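Local coordinates for SusD/RagB family nutrient-binding outer membrane lipoprotein (Bacteroides vulgatus, PDB 4F7A) that probably binds mucin O-glycans at the bacterial surface as a SusD-like outer membrane lipoprotein, handing them on for uptake, at residues Y60-A65 and K71-A76; S69-N72 and L77-G80; L207-S212 and R341-L346. All coordinates share one frame; numbering follows the deposited sequence.

Contact 1 of 3, residues Y60-A65 and K71-A76; sequences YFHDFA and KNTVYA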
loop_
_atom_site.group_PDB
_atom_site.type_symbol
_atom_site.label_atom_id
_atom_site.label_comp_id
_atom_site.label_asym_id
_atom_site.label_seq_id
_atom_site.Cartn_x
_atom_site.Cartn_y
_atom_site.Cartn_z
ATOM N N TYR A 60 -4.399 -10.128 -2.095
ATOM C CA TYR A 60 -3.676 -10.292 -3.356
ATOM C C TYR A 60 -2.954 -11.635 -3.466
ATOM O O TYR A 60 -3.006 -12.291 -4.513
ATOM C CB TYR A 60 -2.583 -9.234 -3.548
ATOM C CG TYR A 60 -3.012 -7.829 -3.856
ATOM C CD1 TYR A 60 -4.297 -7.518 -4.325
ATOM C CD2 TYR A 60 -2.105 -6.795 -3.715
ATOM C CE1 TYR A 60 -4.646 -6.189 -4.625
ATOM C CE2 TYR A 60 -2.450 -5.484 -3.994
ATOM C CZ TYR A 60 -3.718 -5.184 -4.446
ATOM O OH TYR A 60 -3.983 -3.869 -4.749
ATOM N N PHE A 61 -2.217 -11.988 -2.418
ATOM C CA PHE A 61 -1.231 -13.081 -2.484
ATOM C C PHE A 61 -1.345 -14.059 -1.333
ATOM O O PHE A 61 -1.902 -13.756 -0.271
ATOM C CB PHE A 61 0.210 -12.541 -2.533
ATOM C CG PHE A 61 0.515 -11.721 -3.753
ATOM C CD1 PHE A 61 0.579 -12.319 -5.006
ATOM C CD2 PHE A 61 0.762 -10.354 -3.650
ATOM C CE1 PHE A 61 0.852 -11.566 -6.139
ATOM C CE2 PHE A 61 1.048 -9.591 -4.802
ATOM C CZ PHE A 61 1.073 -10.215 -6.042
ATOM N N HIS A 62 -0.816 -15.260 -1.552
ATOM C CA HIS A 62 -0.725 -16.263 -0.486
ATOM C C HIS A 62 0.430 -17.195 -0.786
ATOM O O HIS A 62 0.771 -17.426 -1.943
ATOM C CB HIS A 62 -2.038 -17.041 -0.345
ATOM C CG HIS A 62 -2.266 -17.604 1.024
ATOM N ND1 HIS A 62 -1.527 -18.655 1.522
ATOM C CD2 HIS A 62 -3.143 -17.262 1.999
ATOM C CE1 HIS A 62 -1.943 -18.943 2.746
ATOM N NE2 HIS A 62 -2.921 -18.108 3.062
ATOM N N ASP A 63 1.088 -17.661 0.267
ATOM C CA ASP A 63 2.126 -18.657 0.155
ATOM C C ASP A 63 1.488 -20.028 -0.078
ATOM O O ASP A 63 0.280 -20.174 0.081
ATOM C CB ASP A 63 2.995 -18.610 1.423
ATOM C CG ASP A 63 4.442 -19.010 1.160
ATOM O OD1 ASP A 63 4.640 -20.116 0.634
ATOM O OD2 ASP A 63 5.369 -18.226 1.470
ATOM N N PHE A 64 2.275 -21.020 -0.489
ATOM C CA PHE A 64 1.773 -22.395 -0.616
ATOM C C PHE A 64 2.201 -23.276 0.560
ATOM O O PHE A 64 1.691 -24.398 0.718
ATOM C CB PHE A 64 2.258 -23.050 -1.925
ATOM C CG PHE A 64 3.695 -23.503 -1.879
ATOM C CD1 PHE A 64 4.729 -22.593 -1.926
ATOM C CD2 PHE A 64 4.009 -24.852 -1.764
ATOM C CE1 PHE A 64 6.063 -23.016 -1.859
ATOM C CE2 PHE A 64 5.340 -25.281 -1.704
ATOM C CZ PHE A 64 6.362 -24.355 -1.744
ATOM N N ALA A 65 3.140 -22.792 1.367
ATOM C CA ALA A 65 3.804 -23.663 2.329
ATOM C C ALA A 65 2.905 -23.896 3.515
ATOM O O ALA A 65 2.654 -22.966 4.307
ATOM C CB ALA A 65 5.173 -23.085 2.776
ATOM N N LYS A 71 -0.019 -19.966 11.161
ATOM C CA LYS A 71 0.413 -18.647 11.615
ATOM C C LYS A 71 -0.500 -17.517 11.103
ATOM O O LYS A 71 -1.708 -17.525 11.404
ATOM C CB LYS A 71 1.900 -18.461 11.274
ATOM C CG LYS A 71 2.803 -19.542 11.931
ATOM C CD LYS A 71 4.266 -19.435 11.495
ATOM C CE LYS A 71 5.123 -20.467 12.203
ATOM N NZ LYS A 71 4.738 -21.854 11.872
ATOM N N ASN A 72 0.043 -16.551 10.359
ATOM C CA ASN A 72 -0.678 -15.323 10.035
ATOM C C ASN A 72 -1.988 -15.587 9.300
ATOM O O ASN A 72 -2.972 -14.893 9.538
ATOM C CB ASN A 72 0.186 -14.363 9.207
ATOM C CG ASN A 72 1.107 -13.513 10.056
ATOM O OD1 ASN A 72 1.301 -13.791 11.230
ATOM N ND2 ASN A 72 1.699 -12.464 9.448
ATOM N N THR A 73 -1.984 -16.573 8.400
ATOM C CA THR A 73 -3.155 -16.839 7.590
ATOM C C THR A 73 -4.398 -17.149 8.433
ATOM O O THR A 73 -5.514 -16.794 8.035
ATOM C CB THR A 73 -2.881 -17.943 6.522
ATOM O OG1 THR A 73 -3.959 -17.961 5.572
ATOM C CG2 THR A 73 -2.689 -19.343 7.152
ATOM N N VAL A 74 -4.205 -17.798 9.582
ATOM C CA VAL A 74 -5.317 -18.112 10.518
ATOM C C VAL A 74 -5.332 -17.152 11.702
ATOM O O VAL A 74 -5.910 -17.434 12.760
ATOM C CB VAL A 74 -5.288 -19.573 11.014
ATOM C CG1 VAL A 74 -5.617 -20.544 9.897
ATOM C CG2 VAL A 74 -3.903 -19.940 11.712
ATOM N N TYR A 75 -4.738 -15.980 11.509
ATOM C CA TYR A 75 -4.721 -14.936 12.529
ATOM C C TYR A 75 -4.000 -15.346 13.823
ATOM O O TYR A 75 -4.258 -14.751 14.871
ATOM C CB TYR A 75 -6.128 -14.413 12.873
ATOM C CG TYR A 75 -6.860 -13.604 11.814
ATOM C CD1 TYR A 75 -6.195 -12.980 10.750
ATOM C CD2 TYR A 75 -8.223 -13.428 11.909
ATOM C CE1 TYR A 75 -6.887 -12.214 9.821
ATOM C CE2 TYR A 75 -8.924 -12.671 10.977
ATOM C CZ TYR A 75 -8.258 -12.072 9.945
ATOM O OH TYR A 75 -8.984 -11.330 9.054
ATOM N N ALA A 76 -3.127 -16.354 13.758
ATOM C CA ALA A 76 -2.215 -16.664 14.871
ATOM C C ALA A 76 -0.928 -15.911 14.540
ATOM O O ALA A 76 -0.003 -16.443 13.947
ATOM C CB ALA A 76 -1.980 -18.171 14.986
#

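Contact 2 of 3, residues S69-N72 and L77-G80; sequences SDKN and LEAG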
loop_
_atom_site.group_PDB
_atom_site.type_symbol
_atom_site.label_atom_id
_atom_site.label_comp_id
_atom_site.label_asym_id
_atom_site.label_seq_id
_atom_site.Cartn_x
_atom_site.Cartn_y
_atom_site.Cartn_z
ATOM N N SER A 69 0.824 -22.253 7.584
ATOM C CA SER A 69 -0.639 -22.159 7.583
ATOM C C SER A 69 -1.246 -22.262 8.980
ATOM O O SER A 69 -2.474 -22.338 9.129
ATOM C CB SER A 69 -1.240 -23.211 6.651
ATOM O OG SER A 69 -0.984 -22.888 5.306
ATOM N N ASP A 70 -0.389 -22.300 9.997
ATOM C CA ASP A 70 -0.836 -22.237 11.387
ATOM C C ASP A 70 -0.427 -20.890 12.012
ATOM O O ASP A 70 -0.529 -20.682 13.221
ATOM C CB ASP A 70 -0.309 -23.426 12.214
ATOM C CG ASP A 70 1.214 -23.538 12.229
ATOM O OD1 ASP A 70 1.917 -22.748 11.572
ATOM O OD2 ASP A 70 1.704 -24.444 12.913
ATOM N N LYS A 71 -0.019 -19.966 11.161
ATOM C CA LYS A 71 0.413 -18.647 11.615
ATOM C C LYS A 71 -0.500 -17.517 11.103
ATOM O O LYS A 71 -1.708 -17.525 11.404
ATOM C CB LYS A 71 1.900 -18.461 11.274
ATOM C CG LYS A 71 2.803 -19.542 11.931
ATOM C CD LYS A 71 4.266 -19.435 11.495
ATOM C CE LYS A 71 5.123 -20.467 12.203
ATOM N NZ LYS A 71 4.738 -21.854 11.872
ATOM N N ASN A 72 0.043 -16.551 10.359
ATOM C CA ASN A 72 -0.678 -15.323 10.035
ATOM C C ASN A 72 -1.988 -15.587 9.300
ATOM O O ASN A 72 -2.972 -14.893 9.538
ATOM C CB ASN A 72 0.186 -14.363 9.207
ATOM C CG ASN A 72 1.107 -13.513 10.056
ATOM O OD1 ASN A 72 1.301 -13.791 11.230
ATOM N ND2 ASN A 72 1.699 -12.464 9.448
ATOM N N LEU A 77 -0.912 -14.627 14.862
ATOM C CA LEU A 77 0.086 -13.753 14.284
ATOM C C LEU A 77 1.478 -14.109 14.808
ATOM O O LEU A 77 1.676 -14.272 16.000
ATOM C CB LEU A 77 -0.235 -12.289 14.575
ATOM C CG LEU A 77 -1.553 -11.743 14.014
ATOM C CD1 LEU A 77 -1.668 -10.274 14.277
ATOM C CD2 LEU A 77 -1.668 -11.977 12.494
ATOM N N GLU A 78 2.423 -14.238 13.878
ATOM C CA GLU A 78 3.802 -14.559 14.171
ATOM C C GLU A 78 4.582 -13.265 14.492
ATOM O O GLU A 78 4.774 -12.400 13.628
ATOM C CB GLU A 78 4.409 -15.295 12.981
ATOM C CG GLU A 78 5.796 -15.864 13.205
ATOM C CD GLU A 78 5.843 -16.979 14.236
ATOM O OE1 GLU A 78 4.790 -17.581 14.568
ATOM O OE2 GLU A 78 6.957 -17.244 14.720
ATOM N N ALA A 79 5.038 -13.181 15.737
ATOM C CA ALA A 79 5.644 -11.972 16.321
ATOM C C ALA A 79 6.831 -11.465 15.508
ATOM O O ALA A 79 6.981 -10.260 15.316
ATOM C CB ALA A 79 6.056 -12.238 17.802
ATOM N N GLY A 80 7.657 -12.380 15.029
ATOM C CA GLY A 80 8.827 -12.021 14.204
ATOM C C GLY A 80 8.425 -11.428 12.862
ATOM O O GLY A 80 9.070 -10.485 12.359
#

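Contact 3 of 3, residues L207-S212 and R341-L346; sequences LAMRVS and RAEASL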
loop_
_atom_site.group_PDB
_atom_site.type_symbol
_atom_site.label_atom_id
_atom_site.label_comp_id
_atom_site.label_asym_id
_atom_site.label_seq_id
_atom_site.Cartn_x
_atom_site.Cartn_y
_atom_site.Cartn_z
ATOM N N LEU A 207 -3.636 10.636 1.527
ATOM C CA LEU A 207 -3.729 10.778 2.981
ATOM C C LEU A 207 -5.027 11.476 3.398
ATOM O O LEU A 207 -5.618 11.138 4.421
ATOM C CB LEU A 207 -2.529 11.527 3.513
ATOM C CG LEU A 207 -1.188 10.841 3.259
ATOM C CD1 LEU A 207 -0.061 11.636 3.881
ATOM C CD2 LEU A 207 -1.162 9.414 3.754
ATOM N N ALA A 208 -5.453 12.437 2.580
ATOM C CA ALA A 208 -6.713 13.143 2.757
ATOM C C ALA A 208 -7.905 12.201 2.703
ATOM O O ALA A 208 -8.780 12.268 3.568
ATOM C CB ALA A 208 -6.847 14.255 1.703
HETATM N N MSE A 209 -7.945 11.308 1.714
HETATM C CA MSE A 209 -9.029 10.348 1.653
HETATM C C MSE A 209 -8.945 9.350 2.798
HETATM O O MSE A 209 -9.971 8.983 3.373
HETATM C CB MSE A 209 -9.110 9.647 0.317
HETATM C CG MSE A 209 -9.496 10.547 -0.827
HETATM SE SE MSE A 209 -11.116 11.579 -0.603
HETATM C CE MSE A 209 -10.318 13.215 -0.024
ATOM N N ARG A 210 -7.735 8.966 3.190
ATOM C CA ARG A 210 -7.578 8.079 4.337
ATOM C C ARG A 210 -8.295 8.618 5.587
ATOM O O ARG A 210 -8.910 7.859 6.319
ATOM C CB ARG A 210 -6.106 7.850 4.698
ATOM C CG ARG A 210 -5.942 6.725 5.768
ATOM C CD ARG A 210 -5.812 5.330 5.153
ATOM N NE ARG A 210 -4.469 5.176 4.624
ATOM C CZ ARG A 210 -4.145 4.945 3.353
ATOM N NH1 ARG A 210 -5.069 4.792 2.416
ATOM N NH2 ARG A 210 -2.864 4.868 3.012
ATOM N N VAL A 211 -8.188 9.924 5.842
ATOM C CA VAL A 211 -8.745 10.492 7.070
ATOM C C VAL A 211 -10.197 10.965 6.892
ATOM O O VAL A 211 -10.753 11.538 7.816
ATOM C CB VAL A 211 -7.892 11.659 7.646
ATOM C CG1 VAL A 211 -6.437 11.219 7.815
ATOM C CG2 VAL A 211 -7.989 12.901 6.781
ATOM N N SER A 212 -10.806 10.716 5.726
ATOM C CA SER A 212 -12.133 11.290 5.404
ATOM C C SER A 212 -13.287 10.813 6.286
ATOM O O SER A 212 -14.238 11.570 6.487
ATOM C CB SER A 212 -12.486 11.104 3.924
ATOM O OG SER A 212 -12.549 9.730 3.585
ATOM N N ARG A 341 -9.677 10.914 -6.619
ATOM C CA ARG A 341 -10.503 12.013 -7.094
ATOM C C ARG A 341 -11.973 11.605 -7.209
ATOM O O ARG A 341 -12.865 12.394 -6.886
ATOM C CB ARG A 341 -9.999 12.522 -8.436
ATOM C CG ARG A 341 -8.673 13.234 -8.325
ATOM C CD ARG A 341 -7.950 13.348 -9.650
ATOM N NE ARG A 341 -8.500 14.346 -10.550
ATOM C CZ ARG A 341 -7.833 14.875 -11.579
ATOM N NH1 ARG A 341 -6.604 14.483 -11.877
ATOM N NH2 ARG A 341 -8.403 15.822 -12.321
ATOM N N ALA A 342 -12.226 10.363 -7.630
ATOM C CA ALA A 342 -13.604 9.871 -7.697
ATOM C C ALA A 342 -14.251 9.883 -6.304
ATOM O O ALA A 342 -15.410 10.284 -6.126
ATOM C CB ALA A 342 -13.649 8.455 -8.302
ATOM N N GLU A 343 -13.510 9.431 -5.305
ATOM C CA GLU A 343 -14.051 9.413 -3.974
ATOM C C GLU A 343 -14.252 10.831 -3.443
ATOM O O GLU A 343 -15.241 11.111 -2.749
ATOM C CB GLU A 343 -13.134 8.628 -3.024
ATOM C CG GLU A 343 -13.677 8.641 -1.566
ATOM C CD GLU A 343 -12.901 7.751 -0.603
ATOM O OE1 GLU A 343 -11.899 7.127 -1.018
ATOM O OE2 GLU A 343 -13.303 7.706 0.596
ATOM N N ALA A 344 -13.295 11.707 -3.715
ATOM C CA ALA A 344 -13.406 13.100 -3.266
ATOM C C ALA A 344 -14.681 13.714 -3.839
ATOM O O ALA A 344 -15.417 14.404 -3.130
ATOM C CB ALA A 344 -12.159 13.925 -3.644
ATOM N N SER A 345 -14.964 13.437 -5.107
ATOM C CA SER A 345 -16.196 13.937 -5.743
ATOM C C SER A 345 -17.426 13.329 -5.102
ATOM O O SER A 345 -18.389 14.033 -4.808
ATOM C CB SER A 345 -16.171 13.673 -7.244
ATOM O OG SER A 345 -15.210 14.516 -7.854
ATOM N N LEU A 346 -17.381 12.022 -4.853
ATOM C CA LEU A 346 -18.493 11.345 -4.188
ATOM C C LEU A 346 -18.803 11.944 -2.817
ATOM O O LEU A 346 -19.978 12.021 -2.403
ATOM C CB LEU A 346 -18.199 9.847 -4.059
ATOM C CG LEU A 346 -19.376 8.949 -3.756
ATOM C CD1 LEU A 346 -20.384 9.079 -4.862
ATOM C CD2 LEU A 346 -18.897 7.490 -3.576
#

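Contact 1 of 3, residues Y60-A65 and K71-A76
His62 meets Thr73 at the edge of its imidazole ring, where NE2 and the hydroxyl OG1 lie 2.7 Å apart in a nearly straight hydrogen bond (168°). Either atom could be the donor by this geometry. OG1 sits in the ring plane, so the bond uses the edge of the imidazole and neither face; CB of Thr73 follows at 3.5 Å from NE2, and the two side chains cross at about a right angle. The backbones are well separated, with CA of His62 8.5 Å from CA of Thr73, and the gap is bridged from both sides: the threonine points across, and the histidine's CG, anti to the backbone N (chi1 -154°), lets the ring end come nearer. A second bond fixes the rotation of the ring, because ND1 donates to Asp63 O at 2.8 Å, only 6° out of the ring plane. Both ring nitrogens are thus engaged, and the ring is gripped at two points of its edge. Beyond it, Asp63 OD1 accepts from Ala65 N at 3.2 Å, closing an Asx turn. The threonine hydroxyl has a further hydrogen-bond partner in Gly301 N. In the fold, this buried bond ties strand 61-62, which pairs antiparallel with strand 262-263 through His62 and Tyr262, to the 3-10 turn at 72-73, while Met56 of helix 54-57 touches both side chains.

Contact 2 of 3, residues S69-N72 and L77-G80
Lys71 and Asn72 meet Leu77 and Glu78 where the loop following strand 61-62 enters helix 79-82, with Glu78 at the N-cap position of that helix. Taken in sequence order, Asp70 comes first: its OD1 receives Lys71 NZ in a salt bridge of 3.0 Å, on the syn side of the carboxylate, and NZ also bonds to Lys67 O. The bend at the end of the lysine chain (chi4 63°) turns NZ toward Asp70, leaving the methylene groups to run beside Glu78 and point the same way. CD of Lys71 is 3.6 Å from OE1 of Glu78, a van der Waals contact of a lysine methylene with a carboxylate oxygen; NZ, 5.1 Å from that oxygen, is too far for a salt bridge, and any attraction between the charges would be long-range. With an alanine here, the Asp70 carboxylate would probably lose its salt bridge, and the flank of the Glu78 side chain would be uncovered. Asn72 follows, its amide engaged at both ends: ND2 bonds to Leu52 O, while OD1 has CD2 of Leu77 at 3.7 Å. That same OD1 accepts from Glu78 N at 2.9 Å, the N-H pointing almost straight at it (168°) and nearly along the C=O axis (166°).

Contact 3 of 3, residues L207-S212 and R341-L346
Met209, a selenomethionine in this crystal, places its selenium against the backbone of Ala344: SE is 3.8 Å from Ala344 N and 4.0 Å from Ala344 CB. The chain is bent at chi2 (-53°) and again at chi3, which brings the terminal CE to 4.1 Å from the same CB. Glu343 runs past Met209 in the opposite direction. Its CG touches SE at 4.0 Å, and its extended chain carries the carboxylate back alongside Met209, where OE1 comes 4.0 Å from CB of Met209. At the far end of the carboxylate, OE2 lies 3.7 Å from Ser212 OG, too distant to be counted as a hydrogen bond.

That hydroxyl is committed within its own segment. Ser212 OG donates to Met209 O at 2.7 Å, in the carbonyl plane and on a lone pair, while Ser212 N bonds to the same oxygen; two donors thus grip the carbonyl where helix 193-210 ends. Further out, Glu343 OE2 forms salt bridges with Arg347 and with Arg444 of helix 435-445, and Arg444 also touches Met209 and Ser212. Leu420 of helix 416-431 packs on Glu343. The contact therefore joins helix 193-210 to helix 334-346 within the largely helical, TPR-like body of a SusD homologue.

No hydrogen bond spans the two segments. They meet by van der Waals contact, mainly of the selenium with Ala344 and with CG of Glu343, while the buried carboxylate is balanced by arginines from elsewhere, which would be expected to favour its ionised form.

How the contacts relate
Contacts 1 and 2 form one neighbourhood: their centres are 8 Å apart, they share Lys71 and Asn72, and Ala76 CB lies 3.4 Å from Asp70 O. Together they fold the chain between strand 61-62 and helix 79-82 back on itself: Asn72 faces the start of the helix and the next residue, Thr73, faces the strand. Contact 3 comes later in the chain and on the opposite side of its centre, about 31 Å from contact 1 and 33 Å from contact 2, centre to centre; it joins helices 193-210 and 334-346, which are far apart in sequence. Two local closures and one long-range helix pairing thus serve separate regions of a single SusD/RagB family fold.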